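Local structure of beta-glucosidase (Chaetomella raphigera, 6JXG) at residues L54-P60 with G102-G108; L94-K99 with M145-V150; W34-V40 with V304-W309. The protein probably hydrolyses terminal, non-reducing beta-D-glucosyl residues with release of beta-D-glucose, as a secreted family 3 glycoside hydrolase acting in cellulose degradation. One frame throughout, in Å; residues are numbered along the deposited sequence.

Following the chain from the N terminus, the loop 34-40 comes first and finds its partner, 304-309, only after 263 intervening residues, so contact 3 closes a long loop that encloses both other contacts. Inside it, 54-60 pairs with 102-108 in contact 1, while helix 84-100 reaches forward to 145-150 in contact 2. The segments of these two alternate along the chain, so contacts 1 and 2 cross. Together they join neighbouring strands and the helices that follow them in the N-terminal domain. Contact 1 touches both others, through the Cys39-Cys55 disulfide and through Ala98 and Ile103; contacts 2 and 3 approach no closer than about 6 Å between nearest atoms.

Contact 1 of 3, residues L54-P60 with G102-G108; sequences LCYQDGP and GINVQLG
Tyr56 and Gln57 run parallel to Val105 and Gln106 as two neighbouring strands. Val105 N gives a nearly straight bond to Cys55 O (2.9 Å), Gln57 N donates to Val105 O, and Leu107 N closes the ladder on Gln57 O. On one face Val105 lies alongside Tyr56, its CG2 4.2 Å from the ring centroid in a CH-pi contact, while Leu107 CD2 comes near the ring edge. A beta-branched residue suits this place, since it covers an aromatic face without a long, flexible chain.

The opposite face carries Gln57 and Gln106. From Gln106 CB the chain sets out with CG anti to the backbone N (chi1 -168°) and then bends at chi2 (61°), which folds the amide back over the partner segment. CG lies 4.1 Å from both Gly59 O and Gln57 O; CD rests 3.4 Å from Gln57 O; OE1 comes to 4.0 Å from Gln57 CB. At the tip NE2 donates to Gly59 O over 3.1 Å, with the acceptor in the plane of the amide. The bond grips the chain just beyond the cis peptide joining Asp58 to Gly59. A leucine here would probably leave Gly59 O without this donor and the turn around the cis peptide less firmly fixed.

Beside Gln106, Ile103 CD1 crosses Gln57 at CB (3.5 Å). Gln57 OE1 accepts from Val40 N and NE2 donates to Arg64 O, while Asp58 OD2 forms a salt bridge with Arg64. The two strands are adjacent in the sheet of the N-terminal domain, of the TIM-barrel clan, with helix 84-100 on the chain between them, a beta-alpha-beta crossover. Strand 151-157 lies on the far flank of 105-106, with Cys153 against Val105 and Leu107, while Leu94 and Ala98 of helix 84-100 cover Gln106.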
loop_
_atom_site.group_PDB
_atom_site.type_symbol
_atom_site.label_atom_id
_atom_site.label_comp_id
_atom_site.label_asym_id
_atom_site.label_seq_id
_atom_site.Cartn_x
_atom_site.Cartn_y
_atom_site.Cartn_z
ATOM N N LEU A 54 -12.855 22.961 -3.282
ATOM C CA LEU A 54 -11.942 21.815 -3.415
ATOM C C LEU A 54 -12.476 20.563 -2.731
ATOM O O LEU A 54 -12.888 20.627 -1.559
ATOM C CB LEU A 54 -10.534 22.092 -2.892
ATOM C CG LEU A 54 -9.819 23.185 -3.696
ATOM C CD1 LEU A 54 -8.599 23.673 -2.905
ATOM C CD2 LEU A 54 -9.351 22.647 -5.037
ATOM N N CYS A 55 -12.411 19.433 -3.451
ATOM C CA CYS A 55 -13.063 18.180 -3.051
ATOM C C CYS A 55 -11.944 17.176 -2.707
ATOM O O CYS A 55 -11.094 16.864 -3.579
ATOM C CB CYS A 55 -13.934 17.649 -4.189
ATOM S SG CYS A 55 -14.595 15.955 -3.909
ATOM N N TYR A 56 -11.960 16.728 -1.439
ATOM C CA TYR A 56 -11.020 15.723 -0.942
ATOM C C TYR A 56 -11.829 14.451 -0.700
ATOM O O TYR A 56 -12.823 14.477 0.091
ATOM C CB TYR A 56 -10.442 16.197 0.389
ATOM C CG TYR A 56 -9.534 17.421 0.360
ATOM C CD1 TYR A 56 -8.153 17.311 0.568
ATOM C CD2 TYR A 56 -10.045 18.667 0.221
ATOM C CE1 TYR A 56 -7.368 18.406 0.567
ATOM C CE2 TYR A 56 -9.255 19.788 0.192
ATOM C CZ TYR A 56 -7.902 19.661 0.387
ATOM O OH TYR A 56 -7.134 20.796 0.391
ATOM N N GLN A 57 -11.428 13.367 -1.349
ATOM C CA GLN A 57 -12.205 12.147 -1.310
ATOM C C GLN A 57 -11.307 10.907 -1.028
ATOM O O GLN A 57 -10.262 10.720 -1.649
ATOM C CB GLN A 57 -13.028 11.938 -2.585
ATOM C CG GLN A 57 -14.119 10.879 -2.444
ATOM C CD GLN A 57 -15.312 11.403 -1.646
ATOM O OE1 GLN A 57 -15.380 12.595 -1.275
ATOM N NE2 GLN A 57 -16.281 10.520 -1.392
ATOM N N ASP A 58 -11.784 10.064 -0.119
ATOM C CA ASP A 58 -11.176 8.709 0.085
ATOM C C ASP A 58 -11.489 7.825 -1.165
ATOM O O ASP A 58 -12.398 8.138 -1.989
ATOM C CB ASP A 58 -11.776 8.037 1.301
ATOM C CG ASP A 58 -11.273 8.568 2.622
ATOM O OD1 ASP A 58 -10.073 8.819 2.676
ATOM O OD2 ASP A 58 -12.088 8.722 3.582
ATOM N N GLY A 59 -10.751 6.756 -1.387
ATOM C CA GLY A 59 -9.598 6.375 -0.591
ATOM C C GLY A 59 -8.582 5.759 -1.526
ATOM O O GLY A 59 -8.664 5.930 -2.731
ATOM N N PRO A 60 -7.600 5.023 -0.976
ATOM C CA PRO A 60 -6.482 4.516 -1.800
ATOM C C PRO A 60 -6.792 3.493 -2.880
ATOM O O PRO A 60 -6.019 3.420 -3.850
ATOM C CB PRO A 60 -5.462 3.972 -0.717
ATOM C CG PRO A 60 -5.895 4.683 0.563
ATOM C CD PRO A 60 -7.363 4.851 0.465
ATOM N N GLY A 102 -14.873 14.976 -10.480
ATOM C CA GLY A 102 -14.585 16.312 -10.052
ATOM C C GLY A 102 -13.846 16.298 -8.716
ATOM O O GLY A 102 -13.729 17.304 -8.071
ATOM N N ILE A 103 -13.296 15.150 -8.344
ATOM C CA ILE A 103 -12.491 15.057 -7.103
ATOM C C ILE A 103 -11.173 15.754 -7.301
ATOM O O ILE A 103 -10.394 15.428 -8.221
ATOM C CB ILE A 103 -12.319 13.592 -6.666
ATOM C CG1 ILE A 103 -13.677 13.040 -6.309
ATOM C CG2 ILE A 103 -11.334 13.464 -5.478
ATOM C CD1 ILE A 103 -13.741 11.586 -6.039
ATOM N N ASN A 104 -10.866 16.735 -6.439
ATOM C CA ASN A 104 -9.589 17.404 -6.573
ATOM C C ASN A 104 -8.375 16.617 -5.996
ATOM O O ASN A 104 -7.304 16.540 -6.646
ATOM C CB ASN A 104 -9.593 18.823 -6.002
ATOM C CG ASN A 104 -10.516 19.778 -6.801
ATOM O OD1 ASN A 104 -10.156 20.330 -7.911
ATOM N ND2 ASN A 104 -11.682 19.912 -6.314
ATOM N N VAL A 105 -8.570 16.094 -4.790
ATOM C CA VAL A 105 -7.527 15.391 -4.034
ATOM C C VAL A 105 -8.086 14.028 -3.690
ATOM O O VAL A 105 -9.111 13.935 -2.997
ATOM C CB VAL A 105 -7.149 16.154 -2.754
ATOM C CG1 VAL A 105 -6.001 15.426 -2.050
ATOM C CG2 VAL A 105 -6.760 17.593 -3.156
ATOM N N GLN A 106 -7.418 12.999 -4.180
ATOM C CA GLN A 106 -7.752 11.613 -3.860
ATOM C C GLN A 106 -6.845 11.169 -2.723
ATOM O O GLN A 106 -5.611 11.226 -2.863
ATOM C CB GLN A 106 -7.574 10.726 -5.082
ATOM C CG GLN A 106 -8.172 9.344 -4.937
ATOM C CD GLN A 106 -9.657 9.323 -4.698
ATOM O OE1 GLN A 106 -10.400 10.227 -5.098
ATOM N NE2 GLN A 106 -10.125 8.242 -4.085
ATOM N N LEU A 107 -7.446 10.636 -1.637
ATOM C CA LEU A 107 -6.691 10.460 -0.388
ATOM C C LEU A 107 -5.969 9.106 -0.399
ATOM O O LEU A 107 -6.405 8.145 0.261
ATOM C CB LEU A 107 -7.643 10.632 0.835
ATOM C CG LEU A 107 -8.228 12.060 0.907
ATOM C CD1 LEU A 107 -9.235 12.132 2.024
ATOM C CD2 LEU A 107 -7.167 13.150 1.054
ATOM N N GLY A 108 -4.911 9.026 -1.200
ATOM C CA GLY A 108 -3.955 7.903 -1.171
ATOM C C GLY A 108 -2.818 8.251 -2.155
ATOM O O GLY A 108 -2.891 9.255 -2.893
#

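Contact 2 of 3, residues L94-K99 with M145-V150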
loop_
_atom_site.group_PDB
_atom_site.type_symbol
_atom_site.label_atom_id
_atom_site.label_comp_id
_atom_site.label_asym_id
_atom_site.label_seq_id
_atom_site.Cartn_x
_atom_site.Cartn_y
_atom_site.Cartn_z
ATOM N N LEU A 94 -7.441 4.836 -11.189
ATOM C CA LEU A 94 -8.068 5.509 -10.036
ATOM C C LEU A 94 -8.193 6.987 -10.283
ATOM O O LEU A 94 -9.235 7.619 -10.031
ATOM C CB LEU A 94 -7.170 5.407 -8.807
ATOM C CG LEU A 94 -7.717 5.345 -7.416
ATOM C CD1 LEU A 94 -6.678 5.766 -6.387
ATOM C CD2 LEU A 94 -9.187 5.643 -7.068
ATOM N N GLY A 95 -7.085 7.561 -10.713
ATOM C CA GLY A 95 -7.093 8.994 -10.970
ATOM C C GLY A 95 -8.047 9.410 -12.081
ATOM O O GLY A 95 -8.678 10.502 -11.985
ATOM N N GLN A 96 -8.154 8.594 -13.119
ATOM C CA GLN A 96 -9.222 8.822 -14.136
ATOM C C GLN A 96 -10.629 8.911 -13.586
ATOM O O GLN A 96 -11.426 9.866 -13.921
ATOM C CB GLN A 96 -9.149 7.786 -15.252
ATOM C CG GLN A 96 -7.937 8.029 -16.137
ATOM C CD GLN A 96 -7.698 6.924 -17.092
ATOM O OE1 GLN A 96 -8.194 5.791 -16.925
ATOM N NE2 GLN A 96 -6.908 7.231 -18.121
ATOM N N GLU A 97 -10.952 7.976 -12.692
ATOM C CA GLU A 97 -12.251 8.018 -12.049
ATOM C C GLU A 97 -12.439 9.292 -11.153
ATOM O O GLU A 97 -13.527 9.901 -11.129
ATOM C CB GLU A 97 -12.551 6.729 -11.263
ATOM C CG GLU A 97 -12.580 5.515 -12.161
ATOM C CD GLU A 97 -13.184 4.227 -11.597
ATOM O OE1 GLU A 97 -13.722 4.163 -10.455
ATOM O OE2 GLU A 97 -13.054 3.208 -12.367
ATOM N N ALA A 98 -11.425 9.597 -10.336
ATOM C CA ALA A 98 -11.457 10.717 -9.414
ATOM C C ALA A 98 -11.723 12.025 -10.249
ATOM O O ALA A 98 -12.653 12.819 -9.944
ATOM C CB ALA A 98 -10.144 10.792 -8.659
ATOM N N LYS A 99 -10.912 12.260 -11.290
ATOM C CA LYS A 99 -11.076 13.453 -12.112
ATOM C C LYS A 99 -12.480 13.546 -12.709
ATOM O O LYS A 99 -13.107 14.630 -12.723
ATOM C CB LYS A 99 -10.024 13.496 -13.244
ATOM C CG LYS A 99 -10.346 14.590 -14.277
ATOM C CD LYS A 99 -9.113 15.110 -15.031
ATOM C CE LYS A 99 -9.543 16.179 -16.081
ATOM N NZ LYS A 99 -8.711 16.134 -17.357
ATOM N N MET A 145 -1.795 8.373 -10.893
ATOM C CA MET A 145 -2.900 9.192 -10.441
ATOM C C MET A 145 -2.817 10.621 -10.988
ATOM O O MET A 145 -3.802 11.166 -11.546
ATOM C CB MET A 145 -2.889 9.249 -8.922
ATOM C CG MET A 145 -3.362 7.976 -8.246
ATOM S SD MET A 145 -3.149 7.963 -6.438
ATOM C CE MET A 145 -4.469 9.041 -5.879
ATOM N N GLN A 146 -1.649 11.206 -10.820
ATOM C CA GLN A 146 -1.439 12.595 -11.218
ATOM C C GLN A 146 -1.323 12.757 -12.751
ATOM O O GLN A 146 -1.763 13.783 -13.295
ATOM C CB GLN A 146 -0.282 13.213 -10.453
ATOM C CG GLN A 146 -0.546 13.146 -8.944
ATOM C CD GLN A 146 0.284 14.024 -8.075
ATOM O OE1 GLN A 146 -0.051 14.223 -6.890
ATOM N NE2 GLN A 146 1.397 14.498 -8.576
ATOM N N ASP A 147 -0.852 11.735 -13.442
ATOM C CA ASP A 147 -0.938 11.761 -14.904
ATOM C C ASP A 147 -2.424 11.840 -15.352
ATOM O O ASP A 147 -2.677 12.461 -16.359
ATOM C CB ASP A 147 -0.269 10.518 -15.548
ATOM C CG ASP A 147 1.232 10.572 -15.574
ATOM O OD1 ASP A 147 1.850 11.612 -15.256
ATOM O OD2 ASP A 147 1.814 9.516 -15.971
ATOM N N ALA A 148 -3.377 11.228 -14.616
ATOM C CA ALA A 148 -4.809 11.316 -14.884
ATOM C C ALA A 148 -5.405 12.619 -14.523
ATOM O O ALA A 148 -6.551 12.837 -14.817
ATOM C CB ALA A 148 -5.580 10.201 -14.144
ATOM N N GLY A 149 -4.697 13.439 -13.755
ATOM C CA GLY A 149 -5.107 14.787 -13.464
ATOM C C GLY A 149 -5.634 15.049 -12.041
ATOM O O GLY A 149 -6.041 16.197 -11.739
ATOM N N VAL A 150 -5.602 14.023 -11.160
ATOM C CA VAL A 150 -6.021 14.238 -9.769
ATOM C C VAL A 150 -4.739 14.521 -8.949
ATOM O O VAL A 150 -3.607 14.142 -9.350
ATOM C CB VAL A 150 -6.792 13.008 -9.154
ATOM C CG1 VAL A 150 -5.834 11.876 -8.820
ATOM C CG2 VAL A 150 -7.509 13.391 -7.888
#
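Gly95 and Ala148 form the heart of this contact. The methyl CB of Ala148 sits on the backbone of helix 84-100, 3.2 Å from Gln96 N and 3.3 Å from Gly95 C. A side chain on Gly95 would run into both Met145 O and Ala148 CB, so glycine is what permits the two backbones to close to 4.2 Å between the CA atoms of Gly95 and Met145. Alanine suits the other side because a single methyl fills the groove without prising the helix away.

Apolar pairs flank this centre. Val150 straddles the helix surface: with CG1 between the backbone N and the carbonyl carbon (chi1 75°) and CG2 anti to N, CG1 reaches Gly95 CA while CG2 packs on Ala98 CB (3.8 Å). One turn earlier, Leu94 lies side by side with Met145, and its CD1 meets the flexible thioether end, CE, at 4.0 Å. Toward solvent, the aliphatic part of Lys99 crosses the end of the partner helix, CD coming 3.4 Å from Ala148 O, and Gln96 CG adds to the cover of Ala148 CB. The contact is therefore held by shape and apolar burial rather than by polar bonds between the segments.

What sets these groups in place lies further out. Gly149, the first residue after helix 131-147 to leave helical angles, makes a Schellman motif, its positive phi turning the chain so that Val150 faces back toward helix 84-100. Gln146 OE1 receives Ala152 N and Ala195 N. Beneath the segments, Gln106 touches Met145 and Val150. The two helices follow successive parallel strands, 55-57 and 105-106, and pack as neighbours outside the sheet, the repeated beta-alpha arrangement of a TIM-type barrel.

Contact 3 of 3, residues W34-V40 with V304-W309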
loop_
_atom_site.group_PDB
_atom_site.type_symbol
_atom_site.label_atom_id
_atom_site.label_comp_id
_atom_site.label_asym_id
_atom_site.label_seq_id
_atom_site.Cartn_x
_atom_site.Cartn_y
_atom_site.Cartn_z
ATOM N N TRP A 34 -17.371 18.728 8.892
ATOM C CA TRP A 34 -17.693 17.329 8.583
ATOM C C TRP A 34 -19.119 17.155 8.001
ATOM O O TRP A 34 -20.070 17.632 8.568
ATOM C CB TRP A 34 -17.502 16.493 9.833
ATOM C CG TRP A 34 -17.867 15.056 9.713
ATOM C CD1 TRP A 34 -18.732 14.407 10.491
ATOM C CD2 TRP A 34 -17.299 14.080 8.810
ATOM N NE1 TRP A 34 -18.812 13.092 10.099
ATOM C CE2 TRP A 34 -17.931 12.864 9.070
ATOM C CE3 TRP A 34 -16.329 14.144 7.766
ATOM C CZ2 TRP A 34 -17.619 11.649 8.368
ATOM C CZ3 TRP A 34 -16.023 12.950 7.025
ATOM C CH2 TRP A 34 -16.697 11.706 7.323
ATOM N N GLU A 35 -19.206 16.497 6.834
ATOM C CA GLU A 35 -20.436 16.303 6.065
ATOM C C GLU A 35 -21.138 17.528 5.577
ATOM O O GLU A 35 -22.200 17.398 4.966
ATOM C CB GLU A 35 -21.441 15.374 6.798
ATOM C CG GLU A 35 -20.766 14.087 7.177
ATOM C CD GLU A 35 -21.719 13.048 7.745
ATOM O OE1 GLU A 35 -22.920 13.302 7.720
ATOM O OE2 GLU A 35 -21.261 12.008 8.186
ATOM N N LYS A 36 -20.522 18.695 5.676
ATOM C CA LYS A 36 -21.200 19.901 5.216
ATOM C C LYS A 36 -21.097 20.030 3.683
ATOM O O LYS A 36 -22.080 20.393 3.015
ATOM C CB LYS A 36 -20.636 21.171 5.878
ATOM C CG LYS A 36 -20.795 21.311 7.406
ATOM C CD LYS A 36 -22.258 21.302 7.869
ATOM C CE LYS A 36 -22.692 20.066 8.707
ATOM N NZ LYS A 36 -23.993 19.474 8.221
ATOM N N GLY A 37 -19.903 19.773 3.123
ATOM C CA GLY A 37 -19.753 19.586 1.715
ATOM C C GLY A 37 -20.085 18.200 1.236
ATOM O O GLY A 37 -20.404 17.309 2.040
ATOM N N PRO A 38 -20.039 17.980 -0.085
ATOM C CA PRO A 38 -20.437 16.700 -0.613
ATOM C C PRO A 38 -19.339 15.626 -0.541
ATOM O O PRO A 38 -19.623 14.439 -0.579
ATOM C CB PRO A 38 -20.717 16.993 -2.072
ATOM C CG PRO A 38 -19.759 18.086 -2.403
ATOM C CD PRO A 38 -19.808 18.974 -1.165
ATOM N N CYS A 39 -18.117 16.069 -0.391
ATOM C CA CYS A 39 -16.951 15.182 -0.321
ATOM C C CYS A 39 -16.564 14.854 1.133
ATOM O O CYS A 39 -17.039 15.469 2.071
ATOM C CB CYS A 39 -15.775 15.839 -1.080
ATOM S SG CYS A 39 -16.263 16.258 -2.782
ATOM N N VAL A 40 -15.610 13.940 1.298
ATOM C CA VAL A 40 -15.117 13.580 2.616
ATOM C C VAL A 40 -14.573 14.813 3.330
ATOM O O VAL A 40 -14.660 14.919 4.578
ATOM C CB VAL A 40 -14.111 12.397 2.493
ATOM C CG1 VAL A 40 -13.472 11.998 3.830
ATOM C CG2 VAL A 40 -14.898 11.207 1.967
ATOM N N VAL A 304 -18.373 18.506 -9.175
ATOM C CA VAL A 304 -18.957 17.444 -8.376
ATOM C C VAL A 304 -20.474 17.564 -8.502
ATOM O O VAL A 304 -20.995 18.642 -8.211
ATOM C CB VAL A 304 -18.518 17.623 -6.908
ATOM C CG1 VAL A 304 -19.315 16.723 -5.983
ATOM C CG2 VAL A 304 -17.003 17.320 -6.830
ATOM N N THR A 305 -21.174 16.496 -8.907
ATOM C CA THR A 305 -22.663 16.506 -9.017
ATOM C C THR A 305 -23.295 15.432 -8.154
ATOM O O THR A 305 -24.448 15.034 -8.304
ATOM C CB THR A 305 -23.088 16.360 -10.502
ATOM O OG1 THR A 305 -22.797 15.042 -10.982
ATOM C CG2 THR A 305 -22.306 17.417 -11.398
ATOM N N TRP A 306 -22.518 14.922 -7.204
ATOM C CA TRP A 306 -22.950 13.840 -6.377
ATOM C C TRP A 306 -22.707 14.222 -4.877
ATOM O O TRP A 306 -22.083 15.265 -4.575
ATOM C CB TRP A 306 -22.158 12.541 -6.667
ATOM C CG TRP A 306 -20.728 12.763 -6.793
ATOM C CD1 TRP A 306 -20.094 13.076 -7.894
ATOM C CD2 TRP A 306 -19.759 12.772 -5.745
ATOM N NE1 TRP A 306 -18.776 13.295 -7.658
ATOM C CE2 TRP A 306 -18.541 13.093 -6.322
ATOM C CE3 TRP A 306 -19.808 12.536 -4.362
ATOM C CZ2 TRP A 306 -17.383 13.216 -5.587
ATOM C CZ3 TRP A 306 -18.608 12.648 -3.624
ATOM C CH2 TRP A 306 -17.434 12.902 -4.233
ATOM N N SER A 307 -23.202 13.401 -3.979
ATOM C CA SER A 307 -22.863 13.556 -2.545
ATOM C C SER A 307 -22.401 12.249 -1.959
ATOM O O SER A 307 -22.962 11.173 -2.229
ATOM C CB SER A 307 -24.101 14.074 -1.755
ATOM O OG SER A 307 -23.941 14.313 -0.362
ATOM N N SER A 308 -21.421 12.342 -1.043
ATOM C CA SER A 308 -21.053 11.194 -0.194
ATOM C C SER A 308 -22.166 10.722 0.706
ATOM O O SER A 308 -22.138 9.589 1.184
ATOM C CB SER A 308 -19.840 11.619 0.654
ATOM O OG SER A 308 -18.668 11.820 -0.183
ATOM N N TRP A 309 -23.138 11.583 1.013
ATOM C CA TRP A 309 -24.031 11.344 2.154
ATOM C C TRP A 309 -25.477 11.003 1.680
ATOM O O TRP A 309 -26.355 10.795 2.492
ATOM C CB TRP A 309 -24.060 12.570 3.078
ATOM C CG TRP A 309 -22.737 13.272 3.155
ATOM C CD1 TRP A 309 -22.418 14.502 2.667
ATOM C CD2 TRP A 309 -21.513 12.711 3.655
ATOM N NE1 TRP A 309 -21.069 14.764 2.843
ATOM C CE2 TRP A 309 -20.504 13.699 3.494
ATOM C CE3 TRP A 309 -21.189 11.516 4.281
ATOM C CZ2 TRP A 309 -19.216 13.462 3.824
ATOM C CZ3 TRP A 309 -19.905 11.312 4.664
ATOM C CH2 TRP A 309 -18.944 12.269 4.459
#
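Trp309 is the centre of this contact, its indole sandwiched between Glu35 CG on one face and Ser308 CB on the other, with Trp34 at its far edge. The methylene CG of Glu35 sits almost squarely over the six-membered ring, 3.5 Å from its centroid, and the extended chain carries the carboxylate on in a plane only 16° from that of the ring. Meanwhile the edge of Trp309 points at the face of Trp34 in a T-shaped pair, with CH2 of the one 3.7 Å from CH2 of the other and planes at 69°. A large flat indole suits the spot because each face and one edge find a partner.

Further along, Cys39 SG, the disulfide sulfur bonded to Cys55, lies obliquely beside the Trp306 ring, 3.8 Å from CH2, and Val304 CG1 packs against Pro38 CG. The rigid ring of Pro38 also brings its CB up to Trp306 O. Trp306 NE1 donates to Leu101 O.

The polar bonds gather at the NE1 edge of the indole and along the backbone of Gly37 and Pro38. Trp309 NE1 donates to Gly37 O (2.8 Å), with the acceptor in the ring plane and the donor in the carbonyl plane, which fixes the turn of the indole. Ser308 OG stands beside its own backbone N (chi1 -67°), which lets N and OG both reach Pro38 O, each at 2.8 Å; OG also has Gln57 NE2 as a partner. Ser307 OG takes Trp309 N in an ST turn, consistent with a well-defined backbone at the ring.

The loop before strand 41-42 is thus joined to the one between helices 278-294 and 323-332, next to strand 55-57. Neither segment has regular helix or strand, so order here probably comes from the bonds to two carbonyls, the aromatic packing and the disulfide of Cys39.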